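PDB 5C86: kelch domain-containing protein, which probably oxidises alcohols to aldehydes at a mononuclear copper centre, as a fungal relative of galactose oxidase and glyoxal oxidase in the AA5 family. Local coordinates for residues A[383-388]-A[469-474]; A[387-392]-A[402-407]; A[409-414]-A[463-468]. One frame throughout, in Å; residues are numbered along the deposited sequence. Where two conformers were deposited one is given.

Interaction 1 (A[383-388]-A[469-474]); sequences KRPVIQ and AGVPCV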
# COMPACT_ATOMS: atom_id res chain seq x y z
N LYS A 383 17.14 4.33 -21.88
CA LYS A 383 17.21 2.96 -22.29
C LYS A 383 17.29 2.16 -20.98
O LYS A 383 18.12 2.45 -20.14
CB LYS A 383 18.45 2.72 -23.21
CG LYS A 383 18.78 1.24 -23.39
CD LYS A 383 17.78 0.63 -24.32
CE LYS A 383 18.18 -0.81 -24.70
NZ LYS A 383 18.59 -1.60 -23.53
N ARG A 384 16.40 1.24 -20.82
CA ARG A 384 16.27 0.50 -19.55
C ARG A 384 16.99 -0.81 -19.66
O ARG A 384 16.90 -1.48 -20.70
CB ARG A 384 14.80 0.30 -19.24
CG ARG A 384 14.04 1.60 -19.09
CD ARG A 384 12.54 1.44 -18.84
NE ARG A 384 12.30 0.86 -17.53
CZ ARG A 384 11.15 0.91 -16.91
NH1 ARG A 384 10.08 1.41 -17.57
NH2 ARG A 384 11.03 0.43 -15.70
N PRO A 385 17.54 -1.29 -18.53
CA PRO A 385 18.00 -2.67 -18.53
C PRO A 385 16.84 -3.65 -18.52
O PRO A 385 15.68 -3.25 -18.32
CB PRO A 385 18.84 -2.71 -17.23
CG PRO A 385 18.17 -1.76 -16.33
CD PRO A 385 17.59 -0.66 -17.20
N VAL A 386 17.11 -4.92 -18.80
CA VAL A 386 16.13 -5.97 -18.90
C VAL A 386 16.59 -7.22 -18.07
O VAL A 386 17.70 -7.69 -18.27
CB VAL A 386 15.94 -6.38 -20.36
CG1 VAL A 386 15.00 -7.55 -20.50
CG2 VAL A 386 15.41 -5.16 -21.19
N ILE A 387 15.69 -7.76 -17.26
CA ILE A 387 15.92 -9.07 -16.64
C ILE A 387 15.52 -10.13 -17.65
O ILE A 387 14.31 -10.20 -18.03
CB ILE A 387 15.12 -9.24 -15.34
CG1 ILE A 387 15.60 -8.20 -14.38
CG2 ILE A 387 15.27 -10.72 -14.81
CD1 ILE A 387 14.82 -8.21 -13.06
N GLN A 388 16.55 -10.89 -18.08
CA GLN A 388 16.47 -12.02 -19.03
C GLN A 388 16.00 -13.32 -18.35
O GLN A 388 15.24 -14.11 -18.92
CB GLN A 388 17.84 -12.28 -19.69
CG GLN A 388 17.76 -13.38 -20.76
CD GLN A 388 19.12 -13.83 -21.26
OE1 GLN A 388 20.14 -13.29 -20.87
NE2 GLN A 388 19.13 -14.83 -22.14
N ALA A 469 23.48 4.06 -13.65
CA ALA A 469 22.88 5.39 -13.61
C ALA A 469 21.60 5.44 -12.78
O ALA A 469 20.98 6.48 -12.63
CB ALA A 469 22.58 5.91 -15.03
N GLY A 470 21.09 4.30 -12.34
CA GLY A 470 19.89 4.30 -11.53
C GLY A 470 18.60 3.98 -12.27
O GLY A 470 17.56 3.97 -11.61
N VAL A 471 18.67 3.62 -13.55
CA VAL A 471 17.48 3.32 -14.27
C VAL A 471 17.00 1.90 -14.03
O VAL A 471 17.76 0.94 -14.22
CB VAL A 471 17.76 3.47 -15.82
CG1 VAL A 471 16.51 3.16 -16.56
CG2 VAL A 471 18.39 4.84 -16.09
N PRO A 472 15.74 1.70 -13.60
CA PRO A 472 15.25 0.38 -13.35
C PRO A 472 14.73 -0.33 -14.55
O PRO A 472 14.16 0.28 -15.50
CB PRO A 472 14.12 0.59 -12.39
CG PRO A 472 13.56 1.95 -12.78
CD PRO A 472 14.74 2.75 -13.21
N CYS A 473 14.89 -1.64 -14.55
CA CYS A 473 14.19 -2.50 -15.46
C CYS A 473 12.69 -2.49 -15.18
O CYS A 473 12.23 -1.98 -14.13
CB CYS A 473 14.71 -3.90 -15.47
SG CYS A 473 14.46 -4.81 -13.93
N VAL A 474 11.91 -3.11 -16.08
CA VAL A 474 10.55 -3.51 -15.74
C VAL A 474 10.68 -4.75 -14.87
O VAL A 474 11.50 -5.67 -15.11
CB VAL A 474 9.76 -3.80 -17.04
CG1 VAL A 474 8.41 -4.41 -16.69
CG2 VAL A 474 9.64 -2.55 -17.86
O HOH W 1 13.02 -3.71 -18.68
O HOH W 2 12.98 -6.61 -17.17
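Arg384 turns its guanidinium onto the carbonyls of Pro472 and Cys473 by a bend at chi3 (68°), which swings NE round beside Pro472; the first torsion of Cys473 (66°) leaves SG between the backbone N and the carbonyl carbon, against Ile387. Arginine suits its place because several N-H groups can serve two neighbouring carbonyls at once. NE gives a hydrogen bond to Pro472 O (2.8 Å) that lies in the carbonyl plane, and NH2 adds two weak bonds of 3.1 Å each, to Pro472 O and Cys473 O. The flat group is roofed on one face by Val474, whose CG2 stands 3.8 Å above the guanidinium plane, over its centre. Further along, the Pro385 ring rests its CD on Val471 O, and Ile387 CD1 meets Cys473 SG at 3.5 Å. Two waters link the backbones: one donates to Pro385 O and accepts from Val474 N, the other accepts from Ile387 N and donates to Val474 O. The contact thus joins the segment leading into strand 387-390 to the loop between strands 459-466 and 476-481, both in the early set domain. Arg384 NH2 also bonds Asp343 O, in the turn between strands 336-340 and 346-350, while Ile387 starts strand 387-390, packing on strand 400-405, and Cys473 pairs by backbone with Ala465 of strand 459-466.

Interaction 2 (A[387-392]-A[402-407]); sequences IQSLSD and TITMQD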
# COMPACT_ATOMS: atom_id res chain seq x y z
N ILE A 387 15.69 -7.76 -17.26
CA ILE A 387 15.92 -9.07 -16.64
C ILE A 387 15.52 -10.13 -17.65
O ILE A 387 14.31 -10.20 -18.03
CB ILE A 387 15.12 -9.24 -15.34
CG1 ILE A 387 15.60 -8.20 -14.38
CG2 ILE A 387 15.27 -10.72 -14.81
CD1 ILE A 387 14.82 -8.21 -13.06
N GLN A 388 16.55 -10.89 -18.08
CA GLN A 388 16.47 -12.02 -19.03
C GLN A 388 16.00 -13.32 -18.35
O GLN A 388 15.24 -14.11 -18.92
CB GLN A 388 17.84 -12.28 -19.69
CG GLN A 388 17.76 -13.38 -20.76
CD GLN A 388 19.12 -13.83 -21.26
OE1 GLN A 388 20.14 -13.29 -20.87
NE2 GLN A 388 19.13 -14.83 -22.14
N SER A 389 16.44 -13.55 -17.12
CA SER A 389 15.95 -14.74 -16.41
C SER A 389 15.98 -14.57 -14.87
O SER A 389 16.72 -13.74 -14.38
CB SER A 389 16.74 -15.98 -16.87
OG SER A 389 18.07 -15.95 -16.47
N LEU A 390 15.15 -15.33 -14.17
CA LEU A 390 15.36 -15.59 -12.73
C LEU A 390 15.55 -17.09 -12.61
O LEU A 390 14.89 -17.91 -13.31
CB LEU A 390 14.17 -15.21 -11.90
CG LEU A 390 13.76 -13.77 -11.92
CD1 LEU A 390 12.61 -13.54 -10.98
CD2 LEU A 390 14.92 -12.83 -11.51
N SER A 391 16.39 -17.49 -11.65
CA SER A 391 16.60 -18.90 -11.39
C SER A 391 15.47 -19.56 -10.71
O SER A 391 15.40 -20.82 -10.67
CB SER A 391 17.84 -19.12 -10.53
OG SER A 391 17.72 -18.42 -9.31
N ASP A 392 14.60 -18.81 -10.06
CA ASP A 392 13.45 -19.37 -9.37
C ASP A 392 12.46 -18.29 -9.15
O ASP A 392 12.84 -17.12 -9.02
CB ASP A 392 13.82 -19.91 -7.99
CG ASP A 392 14.29 -21.31 -8.02
OD1 ASP A 392 13.54 -22.23 -8.49
OD2 ASP A 392 15.45 -21.51 -7.61
N THR A 402 19.28 -16.14 -8.64
CA THR A 402 20.18 -15.62 -9.62
C THR A 402 19.35 -14.87 -10.70
O THR A 402 18.43 -15.48 -11.29
CB THR A 402 21.06 -16.71 -10.27
OG1 THR A 402 21.85 -17.31 -9.23
CG2 THR A 402 22.00 -16.13 -11.29
N ILE A 403 19.73 -13.64 -10.96
CA ILE A 403 19.07 -12.72 -11.86
C ILE A 403 20.00 -12.60 -13.05
O ILE A 403 21.13 -12.16 -12.85
CB ILE A 403 18.87 -11.37 -11.21
CG1 ILE A 403 18.09 -11.48 -9.89
CG2 ILE A 403 18.18 -10.40 -12.22
CD1 ILE A 403 18.48 -10.51 -8.83
N THR A 404 19.53 -12.91 -14.24
CA THR A 404 20.44 -12.71 -15.43
C THR A 404 19.91 -11.52 -16.23
O THR A 404 18.77 -11.53 -16.63
CB THR A 404 20.40 -13.95 -16.28
OG1 THR A 404 20.83 -15.07 -15.48
CG2 THR A 404 21.34 -13.80 -17.46
N MET A 405 20.75 -10.53 -16.39
CA MET A 405 20.48 -9.29 -17.11
C MET A 405 20.82 -9.48 -18.55
O MET A 405 21.79 -10.17 -18.90
CB MET A 405 21.25 -8.13 -16.52
CG MET A 405 21.03 -7.93 -15.01
SD MET A 405 19.27 -7.74 -14.58
CE MET A 405 18.94 -6.23 -15.48
N GLN A 406 20.09 -8.79 -19.39
CA GLN A 406 20.33 -8.81 -20.85
C GLN A 406 21.69 -8.25 -21.23
O GLN A 406 22.38 -8.86 -22.10
CB GLN A 406 19.20 -8.05 -21.52
CG GLN A 406 19.32 -8.04 -23.07
CD GLN A 406 18.16 -7.23 -23.60
OE1 GLN A 406 17.09 -7.72 -23.62
NE2 GLN A 406 18.35 -5.96 -23.81
N ASP A 407 22.07 -7.13 -20.63
CA ASP A 407 23.26 -6.36 -20.94
C ASP A 407 24.21 -6.36 -19.72
O ASP A 407 23.81 -6.12 -18.60
CB ASP A 407 22.90 -4.89 -21.24
CG ASP A 407 21.60 -4.74 -22.06
OD1 ASP A 407 21.73 -5.10 -23.27
OD2 ASP A 407 20.46 -4.36 -21.52
O HOH W 3 19.01 -16.43 -13.85
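A classic beta bulge puts two residues, Gln388 and Ser389, opposite the single Thr404 in the antiparallel pairing of strands 387-390 and 402-405, shifting the register by one between Ile387 and Ser389. Two donors therefore share one acceptor: Gln388 N (2.7 Å) and Ser389 N (3.1 Å) both bond to Thr404 O, the first nearly along the C=O axis and the second in the carbonyl plane, on a lone pair. The reverse bond, from Thr404 N to Ser389 O, is close to straight (171°).

Apolar contacts gather where Leu390 and Ile403 lie side by side, Leu390 CD2 3.8 Å from Ile403 CG1. Both point to the face covered by Leu463 of strand 459-466, where apolar groups lose contact with water. Met405, flexible enough to fold back at chi2 and chi3, lays SD against Ile387 CG1 at 3.7 Å.

The other side is polar and holds the small hydroxyl residues. A water there donates to Thr402 O and also bonds Ser389 OG and Thr404 OG1, the latter having Ser444 OG as a further partner; Thr402 OG1 turns to Thr446. At the strand end the side chain of Ser391 stands in for a carbonyl: OG, set between its backbone N and carbonyl carbon (chi1 58°), accepts the N-H of Thr402 at 2.8 Å.

Interaction 3 (A[409-414]-A[463-468]); sequences GAYTFS and LFAMNE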
# COMPACT_ATOMS: atom_id res chain seq x y z
N GLY A 409 26.68 -5.02 -16.92
CA GLY A 409 26.82 -3.79 -16.25
C GLY A 409 27.03 -3.97 -14.74
O GLY A 409 27.11 -5.08 -14.29
N ALA A 410 27.05 -2.87 -14.04
CA ALA A 410 27.09 -2.82 -12.59
C ALA A 410 25.62 -2.52 -12.17
O ALA A 410 25.10 -1.47 -12.45
CB ALA A 410 28.03 -1.74 -12.09
N TYR A 411 24.99 -3.46 -11.52
CA TYR A 411 23.61 -3.32 -11.16
C TYR A 411 23.40 -3.32 -9.64
O TYR A 411 24.19 -3.98 -8.88
CB TYR A 411 22.81 -4.48 -11.68
CG TYR A 411 22.66 -4.49 -13.20
CD1 TYR A 411 21.70 -3.68 -13.83
CD2 TYR A 411 23.54 -5.18 -14.01
CE1 TYR A 411 21.61 -3.64 -15.22
CE2 TYR A 411 23.40 -5.13 -15.38
CZ TYR A 411 22.41 -4.37 -15.96
OH TYR A 411 22.27 -4.41 -17.34
N THR A 412 22.36 -2.63 -9.22
CA THR A 412 21.79 -2.82 -7.85
C THR A 412 20.39 -3.33 -7.98
O THR A 412 19.83 -3.38 -9.06
CB THR A 412 21.75 -1.51 -7.08
OG1 THR A 412 21.00 -0.51 -7.81
CG2 THR A 412 23.19 -0.94 -6.79
N PHE A 413 19.85 -3.86 -6.90
CA PHE A 413 18.66 -4.60 -6.90
C PHE A 413 17.76 -4.26 -5.71
O PHE A 413 18.17 -3.83 -4.66
CB PHE A 413 18.89 -6.13 -6.92
CG PHE A 413 19.76 -6.59 -7.99
CD1 PHE A 413 21.12 -6.64 -7.86
CD2 PHE A 413 19.21 -6.93 -9.19
CE1 PHE A 413 21.91 -7.01 -8.95
CE2 PHE A 413 20.00 -7.30 -10.30
CZ PHE A 413 21.33 -7.32 -10.16
N SER A 414 16.46 -4.47 -5.94
CA SER A 414 15.49 -4.38 -4.84
C SER A 414 14.30 -5.23 -5.10
O SER A 414 14.03 -5.62 -6.23
CB SER A 414 15.00 -2.99 -4.49
OG SER A 414 14.34 -2.44 -5.58
N LEU A 463 10.82 -7.85 -8.51
CA LEU A 463 12.27 -7.74 -8.47
C LEU A 463 12.63 -6.69 -9.51
O LEU A 463 12.24 -6.80 -10.67
CB LEU A 463 12.95 -9.09 -8.75
CG LEU A 463 14.25 -9.36 -8.05
CD1 LEU A 463 14.59 -10.86 -7.89
CD2 LEU A 463 15.32 -8.55 -8.83
N PHE A 464 13.28 -5.63 -9.07
CA PHE A 464 13.89 -4.60 -9.90
C PHE A 464 15.39 -4.64 -9.89
O PHE A 464 16.02 -4.85 -8.84
CB PHE A 464 13.44 -3.25 -9.41
CG PHE A 464 11.96 -2.94 -9.61
CD1 PHE A 464 11.54 -2.42 -10.84
CD2 PHE A 464 10.99 -3.10 -8.62
CE1 PHE A 464 10.22 -2.11 -11.08
CE2 PHE A 464 9.67 -2.75 -8.82
CZ PHE A 464 9.31 -2.21 -10.07
N ALA A 465 15.96 -4.37 -11.07
CA ALA A 465 17.38 -4.22 -11.23
C ALA A 465 17.58 -2.81 -11.78
O ALA A 465 16.86 -2.41 -12.73
CB ALA A 465 17.92 -5.22 -12.18
N MET A 466 18.54 -2.10 -11.23
CA MET A 466 18.84 -0.73 -11.60
C MET A 466 20.28 -0.68 -12.12
O MET A 466 21.21 -1.12 -11.48
CB MET A 466 18.63 0.21 -10.42
CG MET A 466 17.15 0.38 -10.08
SD MET A 466 16.78 0.59 -8.31
CE MET A 466 17.36 -0.98 -7.64
N ASN A 467 20.46 -0.13 -13.33
CA ASN A 467 21.79 0.06 -13.85
C ASN A 467 22.56 1.11 -13.05
O ASN A 467 22.09 1.67 -12.04
CB ASN A 467 21.71 0.38 -15.38
CG ASN A 467 21.22 1.74 -15.70
OD1 ASN A 467 21.13 2.63 -14.86
ND2 ASN A 467 20.91 1.96 -17.02
N GLU A 468 23.80 1.32 -13.46
CA GLU A 468 24.70 2.13 -12.72
C GLU A 468 24.21 3.58 -12.63
O GLU A 468 24.49 4.29 -11.61
CB GLU A 468 26.11 2.05 -13.36
CG GLU A 468 27.20 2.71 -12.54
CD GLU A 468 28.63 2.30 -12.97
OE1 GLU A 468 28.85 1.62 -14.03
OE2 GLU A 468 29.58 2.64 -12.22
O HOH W 4 25.06 -0.61 -15.46
O HOH W 5 27.81 -0.42 -15.42
O HOH W 6 22.41 1.08 -9.42
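Phe413 and Ala465 are a non-hydrogen-bonded antiparallel pair whose side chains leave the same face of the sheet, and the ring of the larger one approaches the methyl of the smaller obliquely, with Phe413 CE2 3.5 Å from Ala465 CB. Alanine suits this place because a single CB lets the ring come down close to the strand. The ladder belongs to the beta-sandwich early set domain, and this face is turned toward strand 400-405: the Phe413 ring also packs on Ile403 there and meets the ring of Phe445, their planes at about 50°. Tyr411, just before strand 412-422, also meets its partners obliquely: its CD1 lies 3.5 Å from Met466 O and its CE1 4.0 Å from Asn467 CB, the tyrosine ring and the asparagine amide having their planes 35° apart. Its hydroxyl bonds to Asp407 O, while Asn467 OD1 accepts from Val471 N.

On the opposite face Thr412 and Met466 cross at about a right angle, with Thr412 OG1 3.6 Å from Met466 CB. Ser414 stands beside Phe464, its OG bonded to Pro287 O of the turn between strands 282-285 and 291-294, against which Phe464 also packs. Between the two strands, Thr412 N bonds to Met466 O at 3.0 Å. Met466 N returns the bond to Thr412 O at 2.8 Å, and Ser414 and Phe464 are paired in the same way.

Beyond the last backbone bond pair, waters link Ala410 and Glu468: one accepts from Ala410 N and donates to Glu468 OE1, and another receives the N-H of Glu468. The chemistry thus divides by face and by end: Phe413 and Ala465 pack toward strand 400-405; the other face mixes apolar Phe464 and Met466 with hydroxyls, that of buried Ser414 satisfied by Pro287 O; and past the ladder hydrated polar groups take over.

In the fold
All three contacts lie in the galactose oxidase-like early set domain at the C-terminal end of the chain. Interaction 1 brings together segments 81 residues apart in sequence; interaction 2 starts from the same stretch and closes before interaction 3 opens. Their centres are close: about 7 Å between interactions 1 and 3, 11 Å between 2 and 3, and 12 Å between 1 and 2. Interactions 1 and 2 share Ile387, Gln388 and strand 387-390. Met405 of interaction 2 packs on Tyr411 and Ala465 of interaction 3, so strands 400-405 and 459-466 meet through side chains. Together they tie the domain's first and late segments round one apolar interior, away from the copper-binding residues.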